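Side-chain contact in capsid protein (Penaeus vannamei nodavirus, PDB 5YKZ), which forms the virus shell, this protruding domain probably building the dimeric spikes on the surface of the shrimp nodavirus particle: residues 101-104 with 105-108. Residues are numbered along the deposited sequence; the frame is centred on the assembly and turned at random.
Sequences LTTA and SKKQ
Lys106 N donates to Thr103 O over 3.2 Å, and an N-H...O angle of 162° shows the bond to be nearly straight, although the donor stands well above the carbonyl plane. On the packed side the aliphatic root of Lys106 lies against Thr103, with Lys106 CG 3.5 Å from Thr103 O. Bends at chi2 and chi3 then carry the ammonium away from the turn to a salt bridge with Glu53 and the carbonyls of Phe50 and Gly55. Leu101, buried beside Tyr57, directs CD2 at Lys106 O from 3.5 Å. Where Leu101 and Lys106 are buried, Lys107 and Ser105 are exposed, yet Lys107 still bonds back to the turn. Its chain folds over through a bend at chi2, and Lys107 NZ reaches Ala104 O at 2.8 Å, again from above the carbonyl plane, a hydrogen bond from an exposed lysine to the carbonyl of buried Ala104. Ser105 OG meets the methyl CG2 of Thr103 at 3.4 Å, a van der Waals contact. The backbone conformation at Ala104 and Ser105, with the 103-to-106 bond, defines a type I beta turn in the loop connecting strands 95-101 and 111-118 of this antiparallel beta domain.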
ATOM      1  N   LEU B 101      -9.227   6.200  14.589  1.00 13.23           N
ATOM      2  CA  LEU B 101      -9.372   4.755  14.794  1.00 14.33           C
ATOM      3  C   LEU B 101     -10.774   4.520  15.339  1.00 13.49           C
ATOM      4  O   LEU B 101     -11.127   5.109  16.382  1.00 14.92           O
ATOM      5  CB  LEU B 101      -8.381   4.290  15.771  1.00 17.16           C
ATOM      6  CG  LEU B 101      -7.929   2.900  15.931  1.00 20.96           C
ATOM      7  CD1 LEU B 101      -7.520   2.224  14.633  1.00 18.35           C
ATOM      8  CD2 LEU B 101      -6.778   2.762  16.945  1.00 20.03           C
ATOM      9  N   THR B 102     -11.561   3.691  14.716  1.00 13.94           N
ATOM     10  CA  THR B 102     -12.982   3.531  15.129  1.00 14.14           C
ATOM     11  C   THR B 102     -13.064   2.866  16.473  1.00 13.85           C
ATOM     12  O   THR B 102     -13.974   3.293  17.291  1.00 15.57           O
ATOM     13  CB  THR B 102     -13.727   2.766  14.058  1.00 14.92           C
ATOM     14  OG1 THR B 102     -13.625   3.482  12.822  1.00 16.99           O
ATOM     15  CG2 THR B 102     -15.203   2.509  14.373  1.00 15.59           C
ATOM     16  N   THR B 103     -12.278   1.888  16.782  1.00 14.08           N
ATOM     17  CA  THR B 103     -12.213   1.248  18.038  1.00 14.46           C
ATOM     18  C   THR B 103     -10.808   1.403  18.529  1.00 14.13           C
ATOM     19  O   THR B 103      -9.865   0.759  17.966  1.00 14.43           O
ATOM     20  CB  THR B 103     -12.679  -0.191  17.955  1.00 14.93           C
ATOM     21  OG1 THR B 103     -14.007  -0.238  17.495  1.00 16.29           O
ATOM     22  CG2 THR B 103     -12.657  -0.902  19.309  1.00 17.10           C
ATOM     23  N   ALA B 104     -10.547   2.215  19.540  1.00 14.65           N
ATOM     24  CA  ALA B 104      -9.197   2.527  19.959  1.00 14.01           C
ATOM     25  C   ALA B 104      -8.482   1.417  20.646  1.00 15.35           C
ATOM     26  O   ALA B 104      -7.227   1.456  20.722  1.00 15.87           O
ATOM     27  CB  ALA B 104      -9.188   3.792  20.813  1.00 15.55           C
ATOM     28  N   SER B 105      -9.168   0.404  21.144  1.00 15.55           N
ATOM     29  CA  SER B 105      -8.549  -0.722  21.766  1.00 17.01           C
ATOM     30  C   SER B 105      -7.836  -1.662  20.801  1.00 15.42           C
ATOM     31  O   SER B 105      -7.207  -2.607  21.210  1.00 17.16           O
ATOM     32  CB  SER B 105      -9.578  -1.482  22.614  1.00 19.28           C
ATOM     33  OG  SER B 105     -10.691  -1.798  21.902  1.00 20.17           O
ATOM     34  N   LYS B 106      -7.939  -1.367  19.486  1.00 14.56           N
ATOM     35  CA  LYS B 106      -7.219  -2.113  18.464  1.00 13.61           C
ATOM     36  C   LYS B 106      -5.853  -1.468  18.349  1.00 13.82           C
ATOM     37  O   LYS B 106      -5.699  -0.456  17.655  1.00 15.08           O
ATOM     38  CB  LYS B 106      -7.995  -2.105  17.146  1.00 13.78           C
ATOM     39  CG  LYS B 106      -9.418  -2.591  17.241  1.00 13.93           C
ATOM     40  CD  LYS B 106      -9.546  -4.027  17.720  1.00 15.35           C
ATOM     41  CE  LYS B 106      -8.929  -5.001  16.749  1.00 14.20           C
ATOM     42  NZ  LYS B 106      -9.195  -6.391  17.170  1.00 15.26           N
ATOM     43  N   LYS B 107      -4.892  -2.019  19.073  1.00 14.15           N
ATOM     44  CA  LYS B 107      -3.582  -1.400  19.236  1.00 15.59           C
ATOM     45  C   LYS B 107      -2.539  -1.924  18.257  1.00 14.87           C
ATOM     46  O   LYS B 107      -1.319  -1.753  18.464  1.00 16.28           O
ATOM     47  CB  LYS B 107      -3.044  -1.598  20.688  1.00 18.29           C
ATOM     48  CG  LYS B 107      -3.929  -1.133  21.812  1.00 18.90           C
ATOM     49  CD  LYS B 107      -4.189   0.326  21.596  1.00 19.66           C
ATOM     50  CE  LYS B 107      -4.863   0.967  22.891  1.00 21.88           C
ATOM     51  NZ  LYS B 107      -5.332   2.325  22.644  1.00 22.63           N
ATOM     52  N   GLN B 108      -3.016  -2.588  17.188  1.00 13.82           N
ATOM     53  CA  GLN B 108      -2.125  -3.124  16.158  1.00 13.13           C
ATOM     54  C   GLN B 108      -1.363  -1.954  15.520  1.00 13.50           C
ATOM     55  O   GLN B 108      -1.734  -0.804  15.606  1.00 13.97           O
ATOM     56  CB  GLN B 108      -2.939  -3.873  15.093  1.00 13.83           C
ATOM     57  CG  GLN B 108      -3.511  -5.176  15.619  1.00 13.73           C
ATOM     58  CD  GLN B 108      -4.779  -5.059  16.459  1.00 14.03           C
ATOM     59  OE1 GLN B 108      -5.374  -4.004  16.517  1.00 13.90           O
ATOM     60  NE2 GLN B 108      -5.131  -6.160  17.143  1.00 14.97           N
TER